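Local coordinates for disulfide bond protein A (Staphylococcus aureus, PDB 3BCI), which probably acts as a thiol:disulfide oxidoreductase of the thioredoxin family, using a redox-active cysteine pair in oxidative protein folding, at residues G19-C23 / K95-T99; E48-V52 / F79-Q83. All blocks are in the same frame, centred on the assembly; numbering follows the deposited sequence. Where two conformers were deposited one is given.

Contact 1. Residues G19-C23 / K95-T99; sequences GDYKC and KEWLT
In this DsbA-type thioredoxin fold, the loop 19-23 that leads into the active-site helix 24-42 packs against the irregular segment 95-99 that precedes helix 100-108. Asp-20 to Cys-23 form a type I beta turn (Cys-23 N to Asp-20 O, 3.0 Å) reinforced by an Asx turn, Lys-22 N donating to Asp-20 OD1 at 2.8 Å with Asp-20 in rotamer t. Cys-23, first of the redox-active CxxC pair with Cys-26, is the N-cap of helix 24-42 and points away from 95-99. Glu-96 and Leu-98 each centre an inverse gamma turn, and Thr-99 N-caps the next helix. The CA atoms of Lys-22 and Leu-98 lie 8.2 Å apart. Lys-22 (m, t, p, t), kinked at chi3, spans the gap: its CG meets Leu-98 CD1 at 3.5 Å, its CE lies 3.6 Å from Trp-97 NE1, and its NZ donates to Lys-95 O at 2.8 Å, with Asp-60 as salt-bridge partner. Trp-97 (chi1 p) has Tyr-21 O at its ring edge, 3.5 Å from Trp-97 CZ2. The Tyr-21 ring leads away, its hydroxyl bonding Ser-68. A water joins the segments, donating to Lys-22 O at 2.7 Å and accepting from Trp-97 NE1 at 2.9 Å.

Contact 2. Residues E48-V52 / F79-Q83; sequences EYQFV and FLDFQ
Strand 48-52 is regularly extended, and the first turn of helix 79-88 (Gln-83 N to Phe-79 O, 2.9 Å) lies over one face of the sheet. The segment axes approach to 11.7 Å and cross at 37°, running in roughly the same direction. CA atoms pair Tyr-49 with Leu-80 (9.9 Å) and Phe-51 with Gln-83 (9.6 Å). Strand alternation sends Tyr-49 and Phe-51, both chi1 t, toward the helix, and Gln-50 away. Tyr-49 CE2 packs on Leu-80 CD2 (3.8 Å; Leu-80 is m, t) and meets Phe-79 CE2 at 4.1 Å, the two rings edge to edge. Gln-83, extended in t, t, bridges the strand's two aromatic side chains: its OE1 lies 3.0 Å from Tyr-49 OH, while its NE2 sits over the Phe-51 ring face, 3.2 Å from CG, and also bonds Tyr-21. Phe-79 continues onto Ser-68 and Leu-72 of helix 61-74. This is the buried interface between the thioredoxin-fold sheet and the helical domain inserted in DsbA proteins.

Overall arrangement
From the N terminus, strand 14-19 runs into the 19-23 loop and helix 24-42, after which the chain returns along strand 48-53, parallel to 14-19. It then enters helices 61-74 and 79-88; contact 2 brings the latter back onto the strand, closing the shorter loop. The chain continues to 95-99, where contact 1 closes a longer loop that encloses contact 2. The two centres lie 16 Å apart, yet the contacts touch: Gly-19 N is 3.0 Å from Val-52 O, a probable hydrogen bond, and Tyr-21 packs on Phe-51. Together they tie the sheet edge and the active-site loop to the helical part of the molecule.

Contact 1. Residues G19-C23 / K95-T99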
loop_
_atom_site.group_PDB
_atom_site.type_symbol
_atom_site.label_atom_id
_atom_site.label_comp_id
_atom_site.label_asym_id
_atom_site.label_seq_id
_atom_site.Cartn_x
_atom_site.Cartn_y
_atom_site.Cartn_z
ATOM N N GLY A 19 -4.578 5.689 1.358
ATOM C CA GLY A 19 -3.593 6.263 2.251
ATOM C C GLY A 19 -2.333 6.783 1.588
ATOM O O GLY A 19 -2.320 7.117 0.405
ATOM N N ASP A 20 -1.266 6.847 2.373
ATOM C CA ASP A 20 0.030 7.331 1.909
ATOM C C ASP A 20 1.047 6.774 2.897
ATOM O O ASP A 20 0.801 6.781 4.102
ATOM C CB ASP A 20 0.050 8.868 1.935
ATOM C CG ASP A 20 1.300 9.453 1.295
ATOM O OD1 ASP A 20 2.405 8.937 1.555
ATOM O OD2 ASP A 20 1.178 10.438 0.537
ATOM N N TYR A 21 2.182 6.288 2.399
ATOM C CA TYR A 21 3.204 5.729 3.274
ATOM C C TYR A 21 3.775 6.758 4.249
ATOM O O TYR A 21 4.358 6.391 5.266
ATOM C CB TYR A 21 4.344 5.119 2.444
ATOM C CG TYR A 21 3.992 3.798 1.807
ATOM C CD1 TYR A 21 3.712 2.684 2.593
ATOM C CD2 TYR A 21 3.915 3.665 0.419
ATOM C CE1 TYR A 21 3.360 1.470 2.020
ATOM C CE2 TYR A 21 3.561 2.448 -0.165
ATOM C CZ TYR A 21 3.284 1.359 0.644
ATOM O OH TYR A 21 2.925 0.155 0.087
ATOM N N LYS A 22 3.599 8.039 3.945
ATOM C CA LYS A 22 4.111 9.108 4.805
ATOM C C LYS A 22 3.081 9.571 5.826
ATOM O O LYS A 22 3.375 10.413 6.677
ATOM C CB LYS A 22 4.520 10.312 3.954
ATOM C CG LYS A 22 5.645 10.028 2.973
ATOM C CD LYS A 22 6.163 11.301 2.308
ATOM C CE LYS A 22 6.953 12.168 3.280
ATOM N NZ LYS A 22 7.372 13.451 2.640
ATOM N N CYS A 23 1.889 9.003 5.739
ATOM C CA CYS A 23 0.822 9.361 6.656
ATOM C C CYS A 23 0.873 8.603 7.976
ATOM O O CYS A 23 0.808 7.371 8.015
ATOM C CB CYS A 23 -0.526 9.156 5.977
ATOM S SG CYS A 23 -1.932 9.424 7.032
ATOM N N LYS A 95 9.799 15.476 6.019
ATOM C CA LYS A 95 11.067 15.037 5.451
ATOM C C LYS A 95 10.776 14.205 4.209
ATOM O O LYS A 95 9.775 13.488 4.157
ATOM C CB LYS A 95 11.827 14.147 6.435
ATOM C CG LYS A 95 12.373 14.824 7.674
ATOM C CD LYS A 95 12.971 13.771 8.601
ATOM C CE LYS A 95 13.681 14.388 9.793
ATOM N NZ LYS A 95 14.927 15.096 9.389
ATOM N N GLU A 96 11.645 14.301 3.209
ATOM C CA GLU A 96 11.481 13.504 2.000
ATOM C C GLU A 96 12.294 12.238 2.256
ATOM O O GLU A 96 13.295 11.982 1.589
ATOM C CB GLU A 96 12.030 14.246 0.779
ATOM C CG GLU A 96 11.504 15.663 0.625
ATOM C CD GLU A 96 11.936 16.307 -0.678
ATOM O OE1 GLU A 96 12.976 15.893 -1.233
ATOM O OE2 GLU A 96 11.241 17.236 -1.141
ATOM N N TRP A 97 11.855 11.455 3.239
ATOM C CA TRP A 97 12.548 10.234 3.618
ATOM C C TRP A 97 12.400 9.058 2.654
ATOM O O TRP A 97 13.167 8.098 2.736
ATOM C CB TRP A 97 12.115 9.795 5.022
ATOM C CG TRP A 97 10.654 9.456 5.150
ATOM C CD1 TRP A 97 9.621 10.326 5.358
ATOM C CD2 TRP A 97 10.070 8.148 5.087
ATOM N NE1 TRP A 97 8.430 9.639 5.431
ATOM C CE2 TRP A 97 8.677 8.302 5.266
ATOM C CE3 TRP A 97 10.590 6.861 4.894
ATOM C CZ2 TRP A 97 7.793 7.212 5.262
ATOM C CZ3 TRP A 97 9.714 5.778 4.889
ATOM C CH2 TRP A 97 8.329 5.963 5.071
ATOM N N LEU A 98 11.424 9.118 1.750
ATOM C CA LEU A 98 11.231 8.032 0.788
ATOM C C LEU A 98 12.190 8.186 -0.390
ATOM O O LEU A 98 11.779 8.404 -1.526
ATOM C CB LEU A 98 9.780 7.994 0.289
ATOM C CG LEU A 98 8.756 7.469 1.302
ATOM C CD1 LEU A 98 7.345 7.785 0.831
ATOM C CD2 LEU A 98 8.948 5.962 1.478
ATOM N N THR A 99 13.479 8.058 -0.098
ATOM C CA THR A 99 14.525 8.176 -1.104
ATOM C C THR A 99 14.711 6.845 -1.832
ATOM O O THR A 99 14.285 5.798 -1.349
ATOM C CB THR A 99 15.860 8.555 -0.450
ATOM O OG1 THR A 99 16.282 7.493 0.416
ATOM C CG2 THR A 99 15.707 9.836 0.380
HETATM O O HOH W 1 6.023 10.529 6.885
#

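Contact 2. Residues E48-V52 / F79-Q83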
loop_
_atom_site.group_PDB
_atom_site.type_symbol
_atom_site.label_atom_id
_atom_site.label_comp_id
_atom_site.label_asym_id
_atom_site.label_seq_id
_atom_site.Cartn_x
_atom_site.Cartn_y
_atom_site.Cartn_z
ATOM N N GLU A 48 -10.002 -9.582 -1.965
ATOM C CA GLU A 48 -9.000 -8.945 -2.805
ATOM C C GLU A 48 -8.662 -7.691 -2.007
ATOM O O GLU A 48 -9.563 -6.994 -1.536
ATOM C CB GLU A 48 -9.590 -8.547 -4.157
ATOM C CG GLU A 48 -10.071 -9.720 -4.992
ATOM C CD GLU A 48 -8.940 -10.432 -5.706
ATOM O OE1 GLU A 48 -7.819 -10.489 -5.154
ATOM O OE2 GLU A 48 -9.177 -10.946 -6.819
ATOM N N TYR A 49 -7.373 -7.424 -1.824
ATOM C CA TYR A 49 -6.941 -6.243 -1.090
ATOM C C TYR A 49 -6.293 -5.273 -2.062
ATOM O O TYR A 49 -5.516 -5.681 -2.931
ATOM C CB TYR A 49 -5.931 -6.620 0.002
ATOM C CG TYR A 49 -5.227 -5.431 0.622
ATOM C CD1 TYR A 49 -5.926 -4.485 1.379
ATOM C CD2 TYR A 49 -3.859 -5.237 0.431
ATOM C CE1 TYR A 49 -5.270 -3.372 1.930
ATOM C CE2 TYR A 49 -3.201 -4.136 0.970
ATOM C CZ TYR A 49 -3.907 -3.211 1.717
ATOM O OH TYR A 49 -3.240 -2.134 2.257
ATOM N N GLN A 50 -6.631 -3.995 -1.927
ATOM C CA GLN A 50 -6.057 -2.965 -2.780
ATOM C C GLN A 50 -5.706 -1.742 -1.956
ATOM O O GLN A 50 -6.527 -1.239 -1.189
ATOM C CB GLN A 50 -7.028 -2.559 -3.897
ATOM C CG GLN A 50 -6.550 -1.343 -4.701
ATOM C CD GLN A 50 -7.435 -1.023 -5.900
ATOM O OE1 GLN A 50 -8.612 -1.384 -5.936
ATOM N NE2 GLN A 50 -6.870 -0.326 -6.881
ATOM N N PHE A 51 -4.472 -1.279 -2.109
ATOM C CA PHE A 51 -4.005 -0.093 -1.405
ATOM C C PHE A 51 -3.918 1.006 -2.453
ATOM O O PHE A 51 -3.244 0.840 -3.475
ATOM C CB PHE A 51 -2.626 -0.346 -0.788
ATOM C CG PHE A 51 -2.064 0.839 -0.042
ATOM C CD1 PHE A 51 -2.654 1.277 1.137
ATOM C CD2 PHE A 51 -0.949 1.521 -0.528
ATOM C CE1 PHE A 51 -2.143 2.381 1.824
ATOM C CE2 PHE A 51 -0.431 2.623 0.150
ATOM C CZ PHE A 51 -1.031 3.054 1.327
ATOM N N VAL A 52 -4.628 2.106 -2.226
ATOM C CA VAL A 52 -4.605 3.225 -3.166
ATOM C C VAL A 52 -3.851 4.354 -2.481
ATOM O O VAL A 52 -4.329 4.921 -1.500
ATOM C CB VAL A 52 -6.030 3.702 -3.529
ATOM C CG1 VAL A 52 -5.953 4.848 -4.530
ATOM C CG2 VAL A 52 -6.835 2.546 -4.116
ATOM N N PHE A 79 4.423 -8.426 -1.105
ATOM C CA PHE A 79 3.847 -7.088 -0.995
ATOM C C PHE A 79 3.446 -6.651 0.415
ATOM O O PHE A 79 3.812 -5.555 0.850
ATOM C CB PHE A 79 2.645 -6.955 -1.935
ATOM C CG PHE A 79 2.007 -5.589 -1.913
ATOM C CD1 PHE A 79 2.719 -4.466 -2.326
ATOM C CD2 PHE A 79 0.704 -5.424 -1.453
ATOM C CE1 PHE A 79 2.140 -3.192 -2.275
ATOM C CE2 PHE A 79 0.117 -4.162 -1.398
ATOM C CZ PHE A 79 0.834 -3.043 -1.809
ATOM N N LEU A 80 2.699 -7.488 1.131
ATOM C CA LEU A 80 2.275 -7.120 2.475
ATOM C C LEU A 80 3.442 -6.936 3.443
ATOM O O LEU A 80 3.382 -6.085 4.333
ATOM C CB LEU A 80 1.264 -8.140 3.015
ATOM C CG LEU A 80 -0.069 -8.092 2.251
ATOM C CD1 LEU A 80 -1.048 -9.096 2.852
ATOM C CD2 LEU A 80 -0.653 -6.682 2.316
ATOM N N ASP A 81 4.506 -7.719 3.280
ATOM C CA ASP A 81 5.662 -7.563 4.156
ATOM C C ASP A 81 6.327 -6.237 3.825
ATOM O O ASP A 81 6.771 -5.510 4.713
ATOM C CB ASP A 81 6.686 -8.684 3.952
ATOM C CG ASP A 81 6.204 -10.020 4.464
ATOM O OD1 ASP A 81 5.439 -10.054 5.451
ATOM O OD2 ASP A 81 6.609 -11.043 3.882
ATOM N N PHE A 82 6.403 -5.939 2.532
ATOM C CA PHE A 82 7.015 -4.698 2.076
ATOM C C PHE A 82 6.269 -3.510 2.676
ATOM O O PHE A 82 6.871 -2.576 3.200
ATOM C CB PHE A 82 6.951 -4.605 0.550
ATOM C CG PHE A 82 7.619 -3.380 -0.003
ATOM C CD1 PHE A 82 9.003 -3.283 -0.022
ATOM C CD2 PHE A 82 6.863 -2.299 -0.450
ATOM C CE1 PHE A 82 9.625 -2.130 -0.475
ATOM C CE2 PHE A 82 7.475 -1.139 -0.904
ATOM C CZ PHE A 82 8.860 -1.054 -0.916
ATOM N N GLN A 83 4.947 -3.564 2.589
ATOM C CA GLN A 83 4.095 -2.507 3.092
ATOM C C GLN A 83 4.296 -2.325 4.595
ATOM O O GLN A 83 4.509 -1.210 5.076
ATOM C CB GLN A 83 2.642 -2.853 2.762
ATOM C CG GLN A 83 1.663 -1.734 2.937
ATOM C CD GLN A 83 0.386 -1.975 2.161
ATOM O OE1 GLN A 83 -0.327 -2.950 2.402
ATOM N NE2 GLN A 83 0.094 -1.088 1.215
#